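Local structure of membrane-associated protein VP24 (Marburg virus - Musoke, Kenya, 1980, 4OR8) at residues L37-R42 against D162-L167; G57-H62 against G170-F175; S91-N96 against L212-R217. The protein may act as a minor matrix protein that takes part in assembling the viral nucleocapsid and in virion budding. All blocks are in the same frame, centred on the assembly; numbering follows the deposited sequence. Where two conformers were deposited one is given.

Interaction 1. Residues L37-R42 against D162-L167; sequences LNSTAR and DMFKIL
Phe164, on helix 161-178, carries this contact: its side chain meets Leu37, Ser39 and Thr40, with Leu167 adding a smaller share one helical turn further on. About 199 Å² is buried in all, and no hydrogen bond joins the two segments.

The apolar part comes from two methyl groups. Leu37 CD2 approaches Phe164 obliquely and sits 3.6 Å from Phe164 CB, close to the root of the ring. Thr40 CG2 comes instead to the ring edge, near its plane, 3.5 Å from Phe164 CE2. The same methyl lies 4.2 Å from Leu167 CD2, so it touches both helix residues. Phe164 CG stands anti to the backbone N (chi1 178°), on the side of the loop, and the ring extends on from there.

The polar atoms of the loop bond mostly to the loop itself. Ser39 OG also lies at the ring edge, 3.7 Å from Phe164 CE2, but its hydrogen bond goes to Asp36 O, with a weak one to Gly57 O. Thr40 OG1 bonds to Leu37 O at 3.3 Å, nearly in line with that carbonyl (C=O...donor angle 164°). This bond is consistent with the rotation of Thr40 that turns CG2 to the ring. The backbone bond from Ala41 N to Asn38 O, 3.1 Å long, spans three residues, as expected of the 3-10 turn at 38-40. Arg42 NE adds a weak bond to Asn38 O, while Arg42 NH2 forms a salt bridge with Asp36.

Leu35 also touches Phe164, and Phe129 of helix 127-142 packs on Leu167. A probable backbone bond of Ser39 to Gly57 links the turn to the connection between strands 51-56 and 59-64, so the loop leading into strand 44-48 touches that hairpin on one hand and helix 161-178 on the other.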
loop_
_atom_site.group_PDB
_atom_site.type_symbol
_atom_site.label_atom_id
_atom_site.label_comp_id
_atom_site.label_asym_id
_atom_site.label_seq_id
_atom_site.Cartn_x
_atom_site.Cartn_y
_atom_site.Cartn_z
ATOM N N LEU B 37 -23.335 19.886 -1.771
ATOM C CA LEU B 37 -22.457 20.603 -2.692
ATOM C C LEU B 37 -21.324 21.341 -1.983
ATOM O O LEU B 37 -20.209 21.418 -2.502
ATOM C CB LEU B 37 -23.262 21.584 -3.545
ATOM C CG LEU B 37 -24.244 20.980 -4.549
ATOM C CD1 LEU B 37 -25.037 22.075 -5.242
ATOM C CD2 LEU B 37 -23.514 20.124 -5.570
ATOM N N ASN B 38 -21.608 21.882 -0.802
ATOM C CA ASN B 38 -20.626 22.673 -0.062
ATOM C C ASN B 38 -19.537 21.837 0.610
ATOM O O ASN B 38 -18.631 22.376 1.245
ATOM C CB ASN B 38 -21.322 23.569 0.965
ATOM C CG ASN B 38 -22.521 22.898 1.608
ATOM O OD1 ASN B 38 -23.278 22.186 0.943
ATOM N ND2 ASN B 38 -22.701 23.120 2.906
ATOM N N SER B 39 -19.628 20.519 0.458
ATOM C CA SER B 39 -18.639 19.606 1.020
ATOM C C SER B 39 -17.290 19.751 0.323
ATOM O O SER B 39 -16.253 19.386 0.876
ATOM C CB SER B 39 -19.131 18.162 0.910
ATOM O OG SER B 39 -19.478 17.846 -0.429
ATOM N N THR B 40 -17.312 20.287 -0.893
ATOM C CA THR B 40 -16.092 20.513 -1.660
ATOM C C THR B 40 -15.262 21.646 -1.067
ATOM O O THR B 40 -14.069 21.762 -1.342
ATOM C CB THR B 40 -16.409 20.876 -3.116
ATOM O OG1 THR B 40 -17.080 22.142 -3.154
ATOM C CG2 THR B 40 -17.298 19.823 -3.744
ATOM N N ALA B 41 -15.900 22.485 -0.260
ATOM C CA ALA B 41 -15.219 23.626 0.339
ATOM C C ALA B 41 -14.774 23.322 1.764
ATOM O O ALA B 41 -14.202 24.177 2.441
ATOM C CB ALA B 41 -16.111 24.854 0.307
ATOM N N ARG B 42 -15.034 22.098 2.212
ATOM C CA ARG B 42 -14.658 21.679 3.556
ATOM C C ARG B 42 -13.522 20.662 3.538
ATOM O O ARG B 42 -13.420 19.843 2.625
ATOM C CB ARG B 42 -15.860 21.079 4.287
ATOM C CG ARG B 42 -17.010 22.041 4.517
ATOM C CD ARG B 42 -18.175 21.328 5.180
ATOM N NE ARG B 42 -19.337 21.233 4.301
ATOM C CZ ARG B 42 -20.369 20.421 4.512
ATOM N NH1 ARG B 42 -20.383 19.619 5.568
ATOM N NH2 ARG B 42 -21.385 20.406 3.661
ATOM N N ASP B 162 -24.226 18.494 -11.771
ATOM C CA ASP B 162 -23.386 17.985 -12.853
ATOM C C ASP B 162 -21.906 18.280 -12.621
ATOM O O ASP B 162 -21.059 17.392 -12.752
ATOM C CB ASP B 162 -23.821 18.584 -14.190
ATOM C CG ASP B 162 -24.919 17.785 -14.857
ATOM O OD1 ASP B 162 -25.564 16.966 -14.168
ATOM O OD2 ASP B 162 -25.136 17.977 -16.072
ATOM N N MET B 163 -21.602 19.527 -12.275
ATOM C CA MET B 163 -20.225 19.937 -12.024
ATOM C C MET B 163 -19.627 19.248 -10.801
ATOM O O MET B 163 -18.440 18.931 -10.777
ATOM C CB MET B 163 -20.134 21.458 -11.895
ATOM C CG MET B 163 -20.332 22.184 -13.215
ATOM S SD MET B 163 -19.036 21.794 -14.412
ATOM C CE MET B 163 -19.992 21.657 -15.920
ATOM N N PHE B 164 -20.455 19.014 -9.791
ATOM C CA PHE B 164 -20.034 18.269 -8.614
ATOM C C PHE B 164 -19.718 16.826 -8.997
ATOM O O PHE B 164 -18.702 16.270 -8.584
ATOM C CB PHE B 164 -21.132 18.302 -7.550
ATOM C CG PHE B 164 -20.802 17.525 -6.309
ATOM C CD1 PHE B 164 -21.181 16.197 -6.184
ATOM C CD2 PHE B 164 -20.120 18.121 -5.264
ATOM C CE1 PHE B 164 -20.876 15.482 -5.045
ATOM C CE2 PHE B 164 -19.816 17.411 -4.121
ATOM C CZ PHE B 164 -20.194 16.090 -4.011
ATOM N N LYS B 165 -20.603 16.228 -9.788
ATOM C CA LYS B 165 -20.448 14.848 -10.224
ATOM C C LYS B 165 -19.159 14.683 -11.020
ATOM O O LYS B 165 -18.375 13.766 -10.774
ATOM C CB LYS B 165 -21.639 14.433 -11.086
ATOM C CG LYS B 165 -22.235 13.094 -10.712
ATOM C CD LYS B 165 -23.232 13.233 -9.579
ATOM C CE LYS B 165 -24.517 13.865 -10.074
ATOM N NZ LYS B 165 -25.142 13.052 -11.154
ATOM N N ILE B 166 -18.951 15.583 -11.974
ATOM C CA ILE B 166 -17.764 15.556 -12.818
ATOM C C ILE B 166 -16.497 15.735 -11.989
ATOM O O ILE B 166 -15.498 15.042 -12.198
ATOM C CB ILE B 166 -17.836 16.640 -13.918
ATOM C CG1 ILE B 166 -18.949 16.308 -14.912
ATOM C CG2 ILE B 166 -16.506 16.769 -14.647
ATOM C CD1 ILE B 166 -19.097 17.320 -16.022
ATOM N N LEU B 167 -16.555 16.656 -11.034
ATOM C CA LEU B 167 -15.411 16.935 -10.174
ATOM C C LEU B 167 -14.960 15.701 -9.405
ATOM O O LEU B 167 -13.767 15.418 -9.329
ATOM C CB LEU B 167 -15.729 18.068 -9.204
ATOM C CG LEU B 167 -14.572 18.423 -8.270
ATOM C CD1 LEU B 167 -13.371 18.887 -9.082
ATOM C CD2 LEU B 167 -14.990 19.472 -7.246
#

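Interaction 2. Residues G57-H62 against G170-F175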
loop_
_atom_site.group_PDB
_atom_site.type_symbol
_atom_site.label_atom_id
_atom_site.label_comp_id
_atom_site.label_asym_id
_atom_site.label_seq_id
_atom_site.Cartn_x
_atom_site.Cartn_y
_atom_site.Cartn_z
ATOM N N GLY B 57 -15.721 16.552 -0.310
ATOM C CA GLY B 57 -16.699 16.165 -1.306
ATOM C C GLY B 57 -17.460 14.968 -0.775
ATOM O O GLY B 57 -17.860 14.953 0.388
ATOM N N ASN B 58 -17.647 13.957 -1.614
ATOM C CA ASN B 58 -18.264 12.715 -1.166
ATOM C C ASN B 58 -17.225 11.622 -0.931
ATOM O O ASN B 58 -17.552 10.437 -0.906
ATOM C CB ASN B 58 -19.334 12.244 -2.156
ATOM C CG ASN B 58 -18.782 12.017 -3.545
ATOM O OD1 ASN B 58 -17.633 12.350 -3.830
ATOM N ND2 ASN B 58 -19.605 11.460 -4.425
ATOM N N PHE B 59 -15.969 12.029 -0.764
ATOM C CA PHE B 59 -14.900 11.090 -0.443
ATOM C C PHE B 59 -14.729 10.994 1.061
ATOM O O PHE B 59 -14.757 12.005 1.761
ATOM C CB PHE B 59 -13.567 11.540 -1.042
ATOM C CG PHE B 59 -13.501 11.463 -2.542
ATOM C CD1 PHE B 59 -13.162 10.279 -3.175
ATOM C CD2 PHE B 59 -13.743 12.584 -3.317
ATOM C CE1 PHE B 59 -13.086 10.210 -4.553
ATOM C CE2 PHE B 59 -13.667 12.521 -4.695
ATOM C CZ PHE B 59 -13.338 11.332 -5.315
ATOM N N VAL B 60 -14.547 9.774 1.554
ATOM C CA VAL B 60 -14.127 9.571 2.931
ATOM C C VAL B 60 -12.751 8.914 2.926
ATOM O O VAL B 60 -12.617 7.738 2.597
ATOM C CB VAL B 60 -15.113 8.685 3.716
ATOM C CG1 VAL B 60 -14.645 8.525 5.154
ATOM C CG2 VAL B 60 -16.511 9.278 3.675
ATOM N N PHE B 61 -11.728 9.679 3.280
ATOM C CA PHE B 61 -10.369 9.160 3.270
ATOM C C PHE B 61 -9.985 8.535 4.608
ATOM O O PHE B 61 -10.223 9.118 5.662
ATOM C CB PHE B 61 -9.375 10.262 2.895
ATOM C CG PHE B 61 -9.535 10.771 1.492
ATOM C CD1 PHE B 61 -9.167 9.987 0.412
ATOM C CD2 PHE B 61 -10.045 12.037 1.252
ATOM C CE1 PHE B 61 -9.308 10.452 -0.882
ATOM C CE2 PHE B 61 -10.189 12.509 -0.041
ATOM C CZ PHE B 61 -9.818 11.715 -1.108
ATOM N N HIS B 62 -9.394 7.347 4.553
ATOM C CA HIS B 62 -8.889 6.680 5.743
ATOM C C HIS B 62 -7.365 6.700 5.756
ATOM O O HIS B 62 -6.722 5.927 5.045
ATOM C CB HIS B 62 -9.394 5.242 5.805
ATOM C CG HIS B 62 -10.886 5.128 5.804
ATOM N ND1 HIS B 62 -11.638 5.212 4.652
ATOM C CD2 HIS B 62 -11.766 4.938 6.815
ATOM C CE1 HIS B 62 -12.917 5.079 4.952
ATOM N NE2 HIS B 62 -13.022 4.910 6.258
ATOM N N GLY B 170 -13.536 13.086 -11.814
ATOM C CA GLY B 170 -12.209 13.490 -12.239
ATOM C C GLY B 170 -11.118 13.129 -11.250
ATOM O O GLY B 170 -10.043 12.682 -11.651
ATOM N N VAL B 171 -11.392 13.326 -9.963
ATOM C CA VAL B 171 -10.427 13.025 -8.910
ATOM C C VAL B 171 -10.178 11.523 -8.812
ATOM O O VAL B 171 -9.037 11.084 -8.648
ATOM C CB VAL B 171 -10.886 13.580 -7.544
ATOM C CG1 VAL B 171 -9.967 13.105 -6.434
ATOM C CG2 VAL B 171 -10.933 15.097 -7.581
ATOM N N LYS B 172 -11.247 10.737 -8.924
ATOM C CA LYS B 172 -11.126 9.282 -8.941
ATOM C C LYS B 172 -10.286 8.847 -10.137
ATOM O O LYS B 172 -9.470 7.928 -10.039
ATOM C CB LYS B 172 -12.502 8.617 -8.999
ATOM C CG LYS B 172 -13.316 8.747 -7.724
ATOM C CD LYS B 172 -14.723 8.186 -7.892
ATOM C CE LYS B 172 -14.719 6.669 -8.015
ATOM N NZ LYS B 172 -14.278 6.005 -6.758
ATOM N N ASN B 173 -10.492 9.523 -11.262
ATOM C CA ASN B 173 -9.740 9.239 -12.474
ATOM C C ASN B 173 -8.253 9.525 -12.300
ATOM O O ASN B 173 -7.406 8.769 -12.778
ATOM C CB ASN B 173 -10.309 10.037 -13.648
ATOM C CG ASN B 173 -9.504 9.863 -14.920
ATOM O OD1 ASN B 173 -8.763 10.757 -15.322
ATOM N ND2 ASN B 173 -9.647 8.710 -15.559
ATOM N N PHE B 174 -7.940 10.613 -11.606
ATOM C CA PHE B 174 -6.551 10.970 -11.347
ATOM C C PHE B 174 -5.892 9.964 -10.414
ATOM O O PHE B 174 -4.728 9.615 -10.592
ATOM C CB PHE B 174 -6.450 12.373 -10.755
ATOM C CG PHE B 174 -5.041 12.811 -10.474
ATOM C CD1 PHE B 174 -4.262 13.359 -11.478
ATOM C CD2 PHE B 174 -4.497 12.679 -9.206
ATOM C CE1 PHE B 174 -2.967 13.766 -11.225
ATOM C CE2 PHE B 174 -3.203 13.084 -8.946
ATOM C CZ PHE B 174 -2.436 13.630 -9.958
ATOM N N PHE B 175 -6.638 9.514 -9.411
ATOM C CA PHE B 175 -6.146 8.496 -8.497
ATOM C C PHE B 175 -5.833 7.236 -9.278
ATOM O O PHE B 175 -4.811 6.591 -9.054
ATOM C CB PHE B 175 -7.192 8.181 -7.428
ATOM C CG PHE B 175 -7.336 9.248 -6.387
ATOM C CD1 PHE B 175 -6.339 10.188 -6.194
ATOM C CD2 PHE B 175 -8.468 9.308 -5.596
ATOM C CE1 PHE B 175 -6.472 11.169 -5.231
ATOM C CE2 PHE B 175 -8.605 10.285 -4.632
ATOM C CZ PHE B 175 -7.605 11.217 -4.450
#
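Phe59 and Phe61 are part of a helix-on-sheet packing, in which strand 59-64, an outermost strand of a three-stranded antiparallel sheet, lies against helix 161-178 and meets it through Val171, Lys172 and Phe175. The axes of the short segments 59-62 and 170-175 approach to 12.2 Å with 35° between their N-to-C directions, a separation bridged entirely by side chains; no hydrogen bond crosses.

Phe59 and Phe61, two apart on the strand, both reach the helix. Phe59 presents its outer edge: Lys172 CG comes near the ring plane, 3.5 Å from Phe59 CE1. CG is the lysine atom that touches; beyond it the chain bends at chi3 (70°) and chi4. Val171 CG1 approaches obliquely, 4.0 Å from Phe59 CZ.

Phe61 meets Phe175 tip to tip. Phe175 CE2 lies in the plane of the Phe61 ring at its edge, 3.8 Å from Phe61 CE1. Phe59 CE1 is a looser neighbour, 4.5 Å from Phe175 CE2. Within the helix, Val171 O sits 3.4 Å above the plane of the Phe175 ring, offset toward its rim, so the ring lies close over the preceding turn.

Further along the strand, His62 meets the Trp83 ring and bonds weakly to Glu82 of the second subunit. His246 packs edge-to-face with Phe59, and Met168, earlier on helix 161-178, also reaches that ring. Leu108 of helix 104-115 touches Phe61, and Leu111 and Leu112 touch Phe175; Val242 and Leu243 of helix 240-244 add to these two rings.

Interaction 3. Residues S91-N96 against L212-R217; sequences SHLFKN and LVEVRR
Glu214 faces Leu93 and His92 from strand 210-221, and its chain runs extended, with CG anti to the backbone N (chi1 160°). Beyond CB, its CG lies 4.0 Å from Leu93 CD2, and that methyl remains beside Glu214 CD, so the leucine flanks the acid from CG to its carboxylate carbon. Leu93 also meets Leu212 tip to tip, its CD1 3.9 Å from Leu212 CD2.

At the carboxylate the two oxygens differ. His92 has two deposited conformers, so each of its contacts, described here for one of them, is doubtful in detail. Glu214 OE1 lies in plane at the edge of the His92 ring and receives a weak hydrogen bond from His92 NE2, 3.5 Å long with an N-H...acceptor angle of 142°. Its stronger partner is Tyr22 OH of the second subunit, which also bonds to His92 NE2. Glu214 OE2 forms a salt bridge with Arg216 NE at 2.9 Å, met nearly along the C-O bond but tilted out of the guanidinium plane.

Arg216 NH2 then stands 3.1 Å above the His92 ring plane, over its centre, with the His92 ring and guanidinium planes 78° apart.

Together they form a helix-on-sheet contact: short helix 91-94 packs a leucine onto the sheet, and beside it a charged cluster extends into the interface between subunits.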
loop_
_atom_site.group_PDB
_atom_site.type_symbol
_atom_site.label_atom_id
_atom_site.label_comp_id
_atom_site.label_asym_id
_atom_site.label_seq_id
_atom_site.Cartn_x
_atom_site.Cartn_y
_atom_site.Cartn_z
ATOM N N SER B 91 18.280 11.970 -2.064
ATOM C CA SER B 91 19.260 12.741 -1.303
ATOM C C SER B 91 18.684 14.039 -0.750
ATOM O O SER B 91 18.862 14.360 0.425
ATOM C CB SER B 91 20.474 13.058 -2.179
ATOM O OG SER B 91 21.068 11.873 -2.677
ATOM N N HIS B 92 17.990 14.779 -1.607
ATOM C CA HIS B 92 17.408 16.067 -1.242
ATOM C C HIS B 92 16.385 15.935 -0.118
ATOM O O HIS B 92 16.061 16.911 0.558
ATOM C CB HIS B 92 16.743 16.690 -2.465
ATOM C CG HIS B 92 15.901 15.727 -3.238
ATOM N ND1 HIS B 92 16.437 14.811 -4.118
ATOM C CD2 HIS B 92 14.563 15.521 -3.249
ATOM C CE1 HIS B 92 15.464 14.089 -4.644
ATOM N NE2 HIS B 92 14.317 14.500 -4.134
ATOM N N LEU B 93 15.870 14.723 0.068
ATOM C CA LEU B 93 14.887 14.463 1.111
ATOM C C LEU B 93 15.519 13.905 2.389
ATOM O O LEU B 93 15.252 14.397 3.485
ATOM C CB LEU B 93 13.806 13.509 0.603
ATOM C CG LEU B 93 13.015 13.972 -0.623
ATOM C CD1 LEU B 93 11.882 13.012 -0.932
ATOM C CD2 LEU B 93 12.485 15.378 -0.422
ATOM N N PHE B 94 16.359 12.885 2.246
ATOM C CA PHE B 94 16.892 12.176 3.408
ATOM C C PHE B 94 18.290 12.620 3.828
ATOM O O PHE B 94 18.624 12.602 5.012
ATOM C CB PHE B 94 16.880 10.667 3.165
ATOM C CG PHE B 94 15.510 10.106 2.936
ATOM C CD1 PHE B 94 14.541 10.193 3.921
ATOM C CD2 PHE B 94 15.191 9.487 1.739
ATOM C CE1 PHE B 94 13.278 9.679 3.718
ATOM C CE2 PHE B 94 13.931 8.969 1.530
ATOM C CZ PHE B 94 12.972 9.066 2.523
ATOM N N LYS B 95 19.110 13.002 2.858
ATOM C CA LYS B 95 20.462 13.458 3.154
ATOM C C LYS B 95 20.537 14.987 3.135
ATOM O O LYS B 95 21.586 15.574 2.870
ATOM C CB LYS B 95 21.460 12.829 2.183
ATOM C CG LYS B 95 21.428 11.311 2.215
ATOM C CD LYS B 95 22.298 10.702 1.136
ATOM C CE LYS B 95 23.759 10.983 1.389
ATOM N NZ LYS B 95 24.616 10.203 0.465
ATOM N N ASN B 96 19.399 15.613 3.412
ATOM C CA ASN B 96 19.315 17.051 3.608
ATOM C C ASN B 96 18.541 17.324 4.887
ATOM O O ASN B 96 17.326 17.144 4.926
ATOM C CB ASN B 96 18.622 17.718 2.422
ATOM C CG ASN B 96 18.306 19.182 2.678
ATOM O OD1 ASN B 96 18.991 19.853 3.451
ATOM N ND2 ASN B 96 17.258 19.682 2.032
ATOM N N LEU B 212 5.096 8.811 -2.426
ATOM C CA LEU B 212 5.889 9.840 -1.776
ATOM C C LEU B 212 5.550 11.185 -2.402
ATOM O O LEU B 212 5.784 11.399 -3.588
ATOM C CB LEU B 212 7.379 9.538 -1.939
ATOM C CG LEU B 212 8.341 10.103 -0.893
ATOM C CD1 LEU B 212 7.966 9.633 0.505
ATOM C CD2 LEU B 212 9.768 9.701 -1.225
ATOM N N VAL B 213 4.977 12.081 -1.605
ATOM C CA VAL B 213 4.595 13.400 -2.093
ATOM C C VAL B 213 5.607 14.445 -1.645
ATOM O O VAL B 213 5.767 14.698 -0.452
ATOM C CB VAL B 213 3.193 13.800 -1.609
ATOM C CG1 VAL B 213 2.869 15.218 -2.045
ATOM C CG2 VAL B 213 2.151 12.822 -2.134
ATOM N N GLU B 214 6.282 15.051 -2.614
ATOM C CA GLU B 214 7.372 15.979 -2.339
ATOM C C GLU B 214 7.095 17.366 -2.914
ATOM O O GLU B 214 6.693 17.498 -4.069
ATOM C CB GLU B 214 8.668 15.420 -2.926
ATOM C CG GLU B 214 9.758 16.445 -3.131
ATOM C CD GLU B 214 10.932 15.887 -3.912
ATOM O OE1 GLU B 214 10.871 14.705 -4.316
ATOM O OE2 GLU B 214 11.914 16.631 -4.121
ATOM N N VAL B 215 7.310 18.400 -2.107
ATOM C CA VAL B 215 7.100 19.774 -2.559
ATOM C C VAL B 215 8.325 20.662 -2.342
ATOM O O VAL B 215 8.829 20.780 -1.224
ATOM C CB VAL B 215 5.896 20.426 -1.851
ATOM C CG1 VAL B 215 5.712 21.861 -2.328
ATOM C CG2 VAL B 215 4.637 19.617 -2.087
ATOM N N ARG B 216 8.802 21.285 -3.414
ATOM C CA ARG B 216 9.888 22.254 -3.312
ATOM C C ARG B 216 9.337 23.659 -3.516
ATOM O O ARG B 216 8.933 24.024 -4.618
ATOM C CB ARG B 216 10.981 21.955 -4.336
ATOM C CG ARG B 216 11.606 20.575 -4.186
ATOM C CD ARG B 216 12.588 20.293 -5.310
ATOM N NE ARG B 216 13.201 18.973 -5.193
ATOM C CZ ARG B 216 14.091 18.486 -6.051
ATOM N NH1 ARG B 216 14.478 19.209 -7.095
ATOM N NH2 ARG B 216 14.598 17.274 -5.869
ATOM N N ARG B 217 9.314 24.440 -2.442
ATOM C CA ARG B 217 8.710 25.765 -2.478
ATOM C C ARG B 217 9.680 26.852 -2.027
ATOM O O ARG B 217 10.850 26.585 -1.747
ATOM C CB ARG B 217 7.464 25.794 -1.593
ATOM C CG ARG B 217 7.751 25.541 -0.123
ATOM C CD ARG B 217 6.566 25.930 0.744
ATOM N NE ARG B 217 5.423 25.039 0.561
ATOM C CZ ARG B 217 5.005 24.167 1.472
ATOM N NH1 ARG B 217 5.633 24.070 2.638
ATOM N NH2 ARG B 217 3.953 23.396 1.223
#

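How the interactions relate
Interactions 1 and 2 hold the same element: successive parts of helix 161-178 pack first on the loop 37-42, then on strand 59-64, with centres 11 Å apart. The two contacts meet directly at Ser39 and Gly57. Both are largely buried, and apolar side chains do the work across each. Interaction 3 lies on the opposite side of the chain's centre, about 25 Å from interaction 2 centre to centre, and joins helix 91-94 to the other sheet. Its leucines are buried, but its polar half joins buried Glu214 to partly exposed His92 and Arg216 at the second subunit, which also touches the strand of interaction 2.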